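Local coordinates for fibronectin type III domain-containing protein (Simiduia agarivorans, PDB 6P2K) that probably hydrolyses glycosidic bonds of plant polysaccharides such as xyloglucan, as a member of glycoside hydrolase family 74, at residues A215-T226 and P268-H279; E399-V408 and Y758-W767. All coordinates share one frame; numbering follows the deposited sequence.

The two contacts follow each other along the chain: both segments of contact 1 precede those of contact 2. They share no strand and do not touch. Their centres are about 43 Å apart and their nearest atoms about 21 Å apart. The centre of contact 1 is about 34 Å from the centre of the chain, where the sheet holding strands 210-216 and 222-228 meets the next one, holding 265-270 and 278-285. The centre of contact 2 is about 10 Å from the centre of the chain. It joins strand 403-409 to the sheet holding strands 754-761 and 765-770, to which strand 7-8 also belongs. Both are joints between neighbouring antiparallel sheets, consistent with beta-propeller blades. This chain is the propeller part of a longer protein.

Contact 1: A215-T226 and P268-H279; sequences ALSPNGQVLYAT and PEVDPRSTGNSH
Tyr224 OH and His279 ND1 lie 2.6 Å apart in a short hydrogen bond whose donor is not settled. Trp299 NE1 also bonds to this hydroxyl, so two ring nitrogens grip it. ND1 comes at the edge of the phenol ring, in its plane, and the two rings stand at 89° to each other. Ser217 CB lies over a face of the imidazole in a CH-pi contact, 3.8 Å from the ring centroid. Val222 CG2 meets the imidazole edge at CE1, 3.3 Å away. A leucine in place of His279 would probably leave Tyr224 OH with no hydrogen-bond partner on 268-279 and Ser217 CB without an aromatic face to rest on. Ser217 OG donates to Asn219 OD1, and Gln221 N reaches that oxygen from the opposite face of the amide, in an Asx turn. One water joins the Ser217-Gly220 turn, at Ser217 OG and Asn219 N, to Ser274 O and Gly276 O. Val270 packs by both methyls: with CG1 anti to the backbone N (chi1 -176°), CG1 meets Pro218 CD at 3.7 Å, while CG2 touches Ala215 CB at 3.6 Å and the Tyr224 ring. Two hairpins from successive four-stranded antiparallel sheets thus pack together, as neighbouring blades do in a beta-propeller.

Contact 2: E399-V408 and Y758-W767; sequences ESTYTYDVAV and YSTTPGAGLW
Glu399 lies against Ala764 and Trp767 from CB to OE2. Its CB faces Ala764 O. Its CG sits between the backbone N and the carbonyl carbon (chi1 46°), which brings CG to 3.2 Å from Ala764 O. The chain then bends, and CD lies 3.7 Å from Trp767 CZ2. At the tip, OE2 comes to 3.4 Å from the same CZ2, with the carboxylate and indole planes 65° apart. The indole is held by its own segment: Trp767 NE1 donates to Ala764 O from above the carbonyl plane.

The backbones are tied by two bonds. Gly765 N meets Thr401 O at 3.0 Å, in the carbonyl plane and on a lone pair. Thr403 N meets Thr761 O at 3.1 Å in a fairly straight bond of 165°. A CB on Gly765 would press on Thr401 OG1. Thr761 OG1 accepts from Ala764 N, an ST motif, and also donates to Gly765 O.

The Tyr402 ring lays one face over Pro762 CA, while its hydroxyl reaches Lys693. Thr760 CG2 touches Thr403 CG2 at 3.6 Å and also meets Val406 CB. Val406 CG2 then reaches Leu766 CD1 at 4.0 Å.

Asp405 points away from this interface. It lies in a classic beta bulge, Tyr404 and Asp405 both facing Gly416, and its OD2 binds a zinc ion together with Asp513. Across the contact itself, no salt bridge links the two segments. The joining is thus done mainly by neutral groups: two backbone N-H bonds and carbon contacts hold the segments together, while the carboxylate of Asp405 serves the zinc ion and not 758-767.

Contact 1: A215-T226 and P268-H279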
loop_
_atom_site.group_PDB
_atom_site.type_symbol
_atom_site.label_atom_id
_atom_site.label_comp_id
_atom_site.label_asym_id
_atom_site.label_seq_id
_atom_site.Cartn_x
_atom_site.Cartn_y
_atom_site.Cartn_z
ATOM N N ALA B 215 20.727 25.199 -53.910
ATOM C CA ALA B 215 21.822 25.735 -53.124
ATOM C C ALA B 215 23.018 25.935 -54.039
ATOM O O ALA B 215 23.249 25.142 -54.955
ATOM C CB ALA B 215 22.188 24.811 -51.958
ATOM N N LEU B 216 23.770 27.001 -53.789
ATOM C CA LEU B 216 24.923 27.350 -54.604
ATOM C C LEU B 216 26.131 27.509 -53.700
ATOM O O LEU B 216 26.052 28.178 -52.664
ATOM C CB LEU B 216 24.666 28.635 -55.388
ATOM C CG LEU B 216 25.838 29.248 -56.148
ATOM C CD1 LEU B 216 26.308 28.301 -57.227
ATOM C CD2 LEU B 216 25.418 30.574 -56.750
ATOM N N SER B 217 27.240 26.885 -54.085
ATOM C CA SER B 217 28.465 27.013 -53.318
ATOM C C SER B 217 28.968 28.455 -53.372
ATOM O O SER B 217 28.809 29.137 -54.389
ATOM C CB SER B 217 29.532 26.064 -53.858
ATOM O OG SER B 217 30.787 26.301 -53.247
ATOM N N PRO B 218 29.569 28.945 -52.282
ATOM C CA PRO B 218 30.021 30.348 -52.245
ATOM C C PRO B 218 30.906 30.758 -53.409
ATOM O O PRO B 218 30.858 31.922 -53.828
ATOM C CB PRO B 218 30.776 30.422 -50.914
ATOM C CG PRO B 218 30.076 29.431 -50.051
ATOM C CD PRO B 218 29.667 28.299 -50.961
ATOM N N ASN B 219 31.712 29.850 -53.950
ATOM C CA ASN B 219 32.522 30.201 -55.107
ATOM C C ASN B 219 31.717 30.179 -56.405
ATOM O O ASN B 219 32.286 30.403 -57.480
ATOM C CB ASN B 219 33.747 29.282 -55.198
ATOM C CG ASN B 219 33.387 27.814 -55.354
ATOM O OD1 ASN B 219 32.235 27.457 -55.592
ATOM N ND2 ASN B 219 34.391 26.949 -55.224
ATOM N N GLY B 220 30.410 29.922 -56.319
ATOM C CA GLY B 220 29.525 29.936 -57.466
ATOM C C GLY B 220 29.682 28.782 -58.429
ATOM O O GLY B 220 29.040 28.789 -59.485
ATOM N N GLN B 221 30.473 27.764 -58.080
ATOM C CA GLN B 221 30.912 26.781 -59.059
ATOM C C GLN B 221 30.187 25.441 -58.969
ATOM O O GLN B 221 30.290 24.640 -59.902
ATOM C CB GLN B 221 32.432 26.595 -58.942
ATOM C CG GLN B 221 33.134 27.914 -59.197
ATOM C CD GLN B 221 34.582 27.998 -58.708
ATOM O OE1 GLN B 221 34.947 28.946 -58.024
ATOM N NE2 GLN B 221 35.424 27.054 -59.127
ATOM N N VAL B 222 29.398 25.198 -57.921
ATOM C CA VAL B 222 28.602 23.975 -57.812
ATOM C C VAL B 222 27.194 24.326 -57.353
ATOM O O VAL B 222 27.008 25.185 -56.484
ATOM C CB VAL B 222 29.243 22.946 -56.857
ATOM C CG1 VAL B 222 28.510 21.627 -56.965
ATOM C CG2 VAL B 222 30.715 22.742 -57.200
ATOM N N LEU B 223 26.206 23.646 -57.935
ATOM C CA LEU B 223 24.795 23.842 -57.631
ATOM C C LEU B 223 24.192 22.526 -57.158
ATOM O O LEU B 223 24.396 21.482 -57.788
ATOM C CB LEU B 223 24.044 24.361 -58.862
ATOM C CG LEU B 223 22.539 24.626 -58.763
ATOM C CD1 LEU B 223 22.263 25.917 -58.013
ATOM C CD2 LEU B 223 21.905 24.665 -60.153
ATOM N N TYR B 224 23.449 22.578 -56.052
ATOM C CA TYR B 224 22.750 21.424 -55.504
ATOM C C TYR B 224 21.248 21.666 -55.544
ATOM O O TYR B 224 20.781 22.797 -55.376
ATOM C CB TYR B 224 23.185 21.133 -54.061
ATOM C CG TYR B 224 24.676 20.951 -53.889
ATOM C CD1 TYR B 224 25.261 19.698 -54.011
ATOM C CD2 TYR B 224 25.497 22.032 -53.601
ATOM C CE1 TYR B 224 26.623 19.527 -53.852
ATOM C CE2 TYR B 224 26.859 21.871 -53.441
ATOM C CZ TYR B 224 27.417 20.617 -53.568
ATOM O OH TYR B 224 28.773 20.453 -53.411
ATOM N N ALA B 225 20.488 20.595 -55.755
ATOM C CA ALA B 225 19.049 20.742 -55.915
ATOM C C ALA B 225 18.350 19.433 -55.579
ATOM O O ALA B 225 18.946 18.354 -55.628
ATOM C CB ALA B 225 18.695 21.183 -57.339
ATOM N N THR B 226 17.072 19.554 -55.225
ATOM C CA THR B 226 16.167 18.421 -55.109
ATOM C C THR B 226 15.055 18.581 -56.134
ATOM O O THR B 226 14.555 19.689 -56.353
ATOM C CB THR B 226 15.565 18.298 -53.704
ATOM O OG1 THR B 226 14.462 19.201 -53.574
ATOM C CG2 THR B 226 16.605 18.613 -52.641
ATOM N N PRO B 268 17.902 22.646 -49.899
ATOM C CA PRO B 268 19.319 22.440 -49.589
ATOM C C PRO B 268 20.007 23.779 -49.373
ATOM O O PRO B 268 19.576 24.813 -49.887
ATOM C CB PRO B 268 19.858 21.721 -50.829
ATOM C CG PRO B 268 18.951 22.152 -51.926
ATOM C CD PRO B 268 17.595 22.274 -51.294
ATOM N N GLU B 269 21.085 23.757 -48.594
ATOM C CA GLU B 269 21.797 24.985 -48.267
ATOM C C GLU B 269 23.273 24.676 -48.070
ATOM O O GLU B 269 23.621 23.725 -47.361
ATOM C CB GLU B 269 21.214 25.637 -47.009
ATOM C CG GLU B 269 21.955 26.880 -46.552
ATOM C CD GLU B 269 21.243 27.600 -45.423
ATOM O OE1 GLU B 269 20.025 27.848 -45.549
ATOM O OE2 GLU B 269 21.901 27.916 -44.409
ATOM N N VAL B 270 24.132 25.479 -48.698
ATOM C CA VAL B 270 25.575 25.335 -48.560
ATOM C C VAL B 270 26.061 26.258 -47.451
ATOM O O VAL B 270 25.683 27.435 -47.398
ATOM C CB VAL B 270 26.291 25.646 -49.884
ATOM C CG1 VAL B 270 27.787 25.400 -49.746
ATOM C CG2 VAL B 270 25.711 24.809 -51.009
ATOM N N ASP B 271 26.891 25.721 -46.565
ATOM C CA ASP B 271 27.542 26.509 -45.527
ATOM C C ASP B 271 28.314 27.656 -46.170
ATOM O O ASP B 271 29.194 27.404 -47.009
ATOM C CB ASP B 271 28.475 25.607 -44.712
ATOM C CG ASP B 271 29.087 26.307 -43.498
ATOM O OD1 ASP B 271 28.940 27.538 -43.348
ATOM O OD2 ASP B 271 29.725 25.608 -42.682
ATOM N N PRO B 272 28.023 28.915 -45.826
ATOM C CA PRO B 272 28.791 30.029 -46.404
ATOM C C PRO B 272 30.268 29.972 -46.068
ATOM O O PRO B 272 31.050 30.716 -46.672
ATOM C CB PRO B 272 28.126 31.272 -45.796
ATOM C CG PRO B 272 27.470 30.778 -44.550
ATOM C CD PRO B 272 27.007 29.387 -44.869
ATOM N N ARG B 273 30.670 29.118 -45.126
ATOM C CA ARG B 273 32.076 28.924 -44.813
ATOM C C ARG B 273 32.793 28.064 -45.846
ATOM O O ARG B 273 34.027 28.106 -45.917
ATOM C CB ARG B 273 32.211 28.293 -43.425
ATOM C CG ARG B 273 31.804 29.227 -42.297
ATOM C CD ARG B 273 31.286 28.475 -41.082
ATOM N NE ARG B 273 30.728 29.386 -40.083
ATOM C CZ ARG B 273 29.487 29.865 -40.109
ATOM N NH1 ARG B 273 28.654 29.515 -41.080
ATOM N NH2 ARG B 273 29.074 30.692 -39.158
ATOM N N SER B 274 32.055 27.291 -46.645
ATOM C CA SER B 274 32.652 26.404 -47.645
ATOM C C SER B 274 33.054 27.218 -48.875
ATOM O O SER B 274 32.451 27.143 -49.947
ATOM C CB SER B 274 31.690 25.282 -48.007
ATOM O OG SER B 274 31.266 24.585 -46.849
ATOM N N THR B 275 34.116 28.002 -48.703
ATOM C CA THR B 275 34.605 28.888 -49.751
ATOM C C THR B 275 35.544 28.202 -50.736
ATOM O O THR B 275 35.868 28.795 -51.770
ATOM C CB THR B 275 35.321 30.090 -49.131
ATOM O OG1 THR B 275 36.314 29.626 -48.207
ATOM C CG2 THR B 275 34.329 30.976 -48.396
ATOM N N GLY B 276 35.984 26.985 -50.450
ATOM C CA GLY B 276 36.877 26.238 -51.326
ATOM C C GLY B 276 36.140 25.219 -52.166
ATOM O O GLY B 276 35.045 25.480 -52.677
ATOM N N ASN B 277 36.745 24.041 -52.310
ATOM C CA ASN B 277 36.178 22.968 -53.117
ATOM C C ASN B 277 35.502 21.880 -52.289
ATOM O O ASN B 277 34.935 20.945 -52.866
ATOM C CB ASN B 277 37.262 22.342 -54.005
ATOM C CG ASN B 277 38.051 23.383 -54.778
ATOM O OD1 ASN B 277 37.597 24.513 -54.966
ATOM N ND2 ASN B 277 39.237 23.005 -55.237
ATOM N N SER B 278 35.532 21.977 -50.963
ATOM C CA SER B 278 34.817 21.054 -50.087
ATOM C C SER B 278 33.603 21.773 -49.518
ATOM O O SER B 278 33.745 22.802 -48.849
ATOM C CB SER B 278 35.719 20.543 -48.965
ATOM O OG SER B 278 35.051 19.559 -48.194
ATOM N N HIS B 279 32.416 21.234 -49.784
ATOM C CA HIS B 279 31.160 21.879 -49.426
ATOM C C HIS B 279 30.438 21.078 -48.354
ATOM O O HIS B 279 30.328 19.850 -48.452
ATOM C CB HIS B 279 30.254 22.032 -50.649
ATOM C CG HIS B 279 30.949 22.593 -51.848
ATOM N ND1 HIS B 279 30.483 22.408 -53.130
ATOM C CD2 HIS B 279 32.073 23.341 -51.959
ATOM C CE1 HIS B 279 31.293 23.012 -53.981
ATOM N NE2 HIS B 279 32.264 23.586 -53.297
HETATM O O HOH W 1 23.598 27.987 -50.528
HETATM O O HOH W 2 33.059 27.424 -52.323
HETATM O O HOH W 3 34.437 24.020 -55.855
#

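Contact 2: E399-V408 and Y758-W767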
loop_
_atom_site.group_PDB
_atom_site.type_symbol
_atom_site.label_atom_id
_atom_site.label_comp_id
_atom_site.label_asym_id
_atom_site.label_seq_id
_atom_site.Cartn_x
_atom_site.Cartn_y
_atom_site.Cartn_z
ATOM N N GLU B 399 3.538 31.558 -28.604
ATOM C CA GLU B 399 2.487 30.563 -28.427
ATOM C C GLU B 399 1.715 30.462 -29.732
ATOM O O GLU B 399 1.235 31.476 -30.250
ATOM C CB GLU B 399 1.543 30.917 -27.274
ATOM C CG GLU B 399 1.082 32.364 -27.244
ATOM C CD GLU B 399 2.084 33.290 -26.582
ATOM O OE1 GLU B 399 2.543 32.951 -25.471
ATOM O OE2 GLU B 399 2.396 34.356 -27.156
ATOM N N SER B 400 1.600 29.243 -30.260
ATOM C CA SER B 400 1.016 29.073 -31.584
ATOM C C SER B 400 0.082 27.870 -31.652
ATOM O O SER B 400 -0.097 27.283 -32.725
ATOM C CB SER B 400 2.111 28.943 -32.649
ATOM O OG SER B 400 3.142 29.890 -32.439
ATOM N N THR B 401 -0.539 27.502 -30.534
ATOM C CA THR B 401 -1.401 26.330 -30.503
ATOM C C THR B 401 -2.834 26.710 -30.834
ATOM O O THR B 401 -3.308 27.788 -30.463
ATOM C CB THR B 401 -1.369 25.650 -29.132
ATOM O OG1 THR B 401 -1.868 26.553 -28.135
ATOM C CG2 THR B 401 0.047 25.224 -28.775
ATOM N N TYR B 402 -3.517 25.814 -31.542
ATOM C CA TYR B 402 -4.971 25.869 -31.640
ATOM C C TYR B 402 -5.548 25.274 -30.360
ATOM O O TYR B 402 -5.483 24.058 -30.144
ATOM C CB TYR B 402 -5.464 25.111 -32.872
ATOM C CG TYR B 402 -6.911 25.411 -33.224
ATOM C CD1 TYR B 402 -7.949 25.006 -32.388
ATOM C CD2 TYR B 402 -7.237 26.101 -34.387
ATOM C CE1 TYR B 402 -9.261 25.278 -32.691
ATOM C CE2 TYR B 402 -8.556 26.374 -34.704
ATOM C CZ TYR B 402 -9.561 25.962 -33.848
ATOM O OH TYR B 402 -10.875 26.228 -34.141
ATOM N N THR B 403 -6.112 26.121 -29.506
ATOM C CA THR B 403 -6.694 25.679 -28.246
ATOM C C THR B 403 -8.210 25.812 -28.309
ATOM O O THR B 403 -8.729 26.892 -28.610
ATOM C CB THR B 403 -6.131 26.476 -27.068
ATOM O OG1 THR B 403 -4.697 26.425 -27.102
ATOM C CG2 THR B 403 -6.614 25.884 -25.749
ATOM N N TYR B 404 -8.910 24.706 -28.030
ATOM C CA TYR B 404 -10.368 24.657 -28.127
ATOM C C TYR B 404 -11.055 25.221 -26.887
ATOM O O TYR B 404 -12.068 25.920 -27.000
ATOM C CB TYR B 404 -10.856 23.217 -28.301
ATOM C CG TYR B 404 -10.478 22.471 -29.564
ATOM C CD1 TYR B 404 -11.169 22.674 -30.754
ATOM C CD2 TYR B 404 -9.479 21.504 -29.545
ATOM C CE1 TYR B 404 -10.847 21.963 -31.899
ATOM C CE2 TYR B 404 -9.153 20.786 -30.683
ATOM C CZ TYR B 404 -9.838 21.017 -31.853
ATOM O OH TYR B 404 -9.512 20.301 -32.978
ATOM N N ASP B 405 -10.551 24.884 -25.700
ATOM C CA ASP B 405 -11.295 25.052 -24.457
ATOM C C ASP B 405 -10.293 25.093 -23.311
ATOM O O ASP B 405 -9.132 24.697 -23.465
ATOM C CB ASP B 405 -12.318 23.913 -24.270
ATOM C CG ASP B 405 -13.516 24.319 -23.407
ATOM O OD1 ASP B 405 -13.401 25.350 -22.706
ATOM O OD2 ASP B 405 -14.577 23.629 -23.454
ATOM N N VAL B 406 -10.749 25.592 -22.161
ATOM C CA VAL B 406 -9.922 25.691 -20.963
ATOM C C VAL B 406 -10.784 25.376 -19.751
ATOM O O VAL B 406 -11.992 25.625 -19.744
ATOM C CB VAL B 406 -9.268 27.090 -20.826
ATOM C CG1 VAL B 406 -10.332 28.175 -20.679
ATOM C CG2 VAL B 406 -8.280 27.133 -19.660
ATOM N N ALA B 407 -10.159 24.800 -18.725
ATOM C CA ALA B 407 -10.804 24.585 -17.438
ATOM C C ALA B 407 -9.775 24.796 -16.337
ATOM O O ALA B 407 -8.592 24.491 -16.510
ATOM C CB ALA B 407 -11.420 23.185 -17.332
ATOM N N VAL B 408 -10.232 25.322 -15.203
ATOM C CA VAL B 408 -9.359 25.695 -14.097
ATOM C C VAL B 408 -9.946 25.166 -12.795
ATOM O O VAL B 408 -11.153 25.275 -12.561
ATOM C CB VAL B 408 -9.171 27.225 -14.010
ATOM C CG1 VAL B 408 -8.358 27.600 -12.779
ATOM C CG2 VAL B 408 -8.507 27.764 -15.267
ATOM N N TYR B 758 -10.562 34.144 -18.830
ATOM C CA TYR B 758 -9.684 33.189 -19.494
ATOM C C TYR B 758 -10.248 32.916 -20.881
ATOM O O TYR B 758 -11.392 32.460 -21.008
ATOM C CB TYR B 758 -9.583 31.882 -18.704
ATOM C CG TYR B 758 -8.713 31.921 -17.466
ATOM C CD1 TYR B 758 -9.028 32.741 -16.388
ATOM C CD2 TYR B 758 -7.591 31.110 -17.361
ATOM C CE1 TYR B 758 -8.239 32.761 -15.248
ATOM C CE2 TYR B 758 -6.793 31.128 -16.227
ATOM C CZ TYR B 758 -7.123 31.953 -15.175
ATOM O OH TYR B 758 -6.342 31.973 -14.041
ATOM N N SER B 759 -9.451 33.185 -21.914
ATOM C CA SER B 759 -9.876 32.966 -23.291
ATOM C C SER B 759 -8.848 32.137 -24.044
ATOM O O SER B 759 -7.644 32.414 -23.974
ATOM C CB SER B 759 -10.129 34.303 -24.010
ATOM O OG SER B 759 -10.900 35.185 -23.215
ATOM N N THR B 760 -9.329 31.127 -24.763
ATOM C CA THR B 760 -8.501 30.344 -25.662
ATOM C C THR B 760 -8.700 30.829 -27.091
ATOM O O THR B 760 -9.762 31.346 -27.446
ATOM C CB THR B 760 -8.840 28.861 -25.558
ATOM O OG1 THR B 760 -10.196 28.654 -25.983
ATOM C CG2 THR B 760 -8.689 28.391 -24.129
ATOM N N THR B 761 -7.660 30.673 -27.903
ATOM C CA THR B 761 -7.638 31.223 -29.247
ATOM C C THR B 761 -7.344 30.128 -30.260
ATOM O O THR B 761 -6.652 29.153 -29.946
ATOM C CB THR B 761 -6.577 32.327 -29.367
ATOM O OG1 THR B 761 -5.282 31.759 -29.143
ATOM C CG2 THR B 761 -6.822 33.420 -28.336
ATOM N N PRO B 762 -7.857 30.261 -31.492
ATOM C CA PRO B 762 -7.588 29.283 -32.554
ATOM C C PRO B 762 -6.238 29.499 -33.237
ATOM O O PRO B 762 -6.154 29.642 -34.456
ATOM C CB PRO B 762 -8.754 29.511 -33.519
ATOM C CG PRO B 762 -9.010 30.973 -33.406
ATOM C CD PRO B 762 -8.784 31.314 -31.950
ATOM N N GLY B 763 -5.173 29.545 -32.442
ATOM C CA GLY B 763 -3.864 29.730 -33.029
ATOM C C GLY B 763 -2.815 30.364 -32.144
ATOM O O GLY B 763 -1.632 30.326 -32.486
ATOM N N ALA B 764 -3.211 30.947 -31.007
ATOM C CA ALA B 764 -2.251 31.592 -30.116
ATOM C C ALA B 764 -2.403 31.135 -28.668
ATOM O O ALA B 764 -2.007 31.861 -27.749
ATOM C CB ALA B 764 -2.370 33.117 -30.199
ATOM N N GLY B 765 -2.977 29.954 -28.441
ATOM C CA GLY B 765 -3.012 29.412 -27.095
ATOM C C GLY B 765 -3.934 30.177 -26.157
ATOM O O GLY B 765 -4.958 30.734 -26.554
ATOM N N LEU B 766 -3.543 30.212 -24.885
ATOM C CA LEU B 766 -4.398 30.667 -23.799
ATOM C C LEU B 766 -3.911 32.000 -23.251
ATOM O O LEU B 766 -2.710 32.198 -23.042
ATOM C CB LEU B 766 -4.428 29.628 -22.676
ATOM C CG LEU B 766 -5.056 30.034 -21.345
ATOM C CD1 LEU B 766 -6.555 30.257 -21.499
ATOM C CD2 LEU B 766 -4.765 28.973 -20.292
ATOM N N TRP B 767 -4.856 32.910 -23.018
ATOM C CA TRP B 767 -4.580 34.220 -22.448
ATOM C C TRP B 767 -5.622 34.524 -21.383
ATOM O O TRP B 767 -6.757 34.043 -21.454
ATOM C CB TRP B 767 -4.605 35.322 -23.519
ATOM C CG TRP B 767 -3.614 35.120 -24.616
ATOM C CD1 TRP B 767 -3.683 34.210 -25.629
ATOM C CD2 TRP B 767 -2.400 35.851 -24.815
ATOM N NE1 TRP B 767 -2.584 34.325 -26.443
ATOM C CE2 TRP B 767 -1.781 35.326 -25.966
ATOM C CE3 TRP B 767 -1.774 36.898 -24.128
ATOM C CZ2 TRP B 767 -0.568 35.816 -26.449
ATOM C CZ3 TRP B 767 -0.573 37.380 -24.608
ATOM C CH2 TRP B 767 0.017 36.841 -25.759
#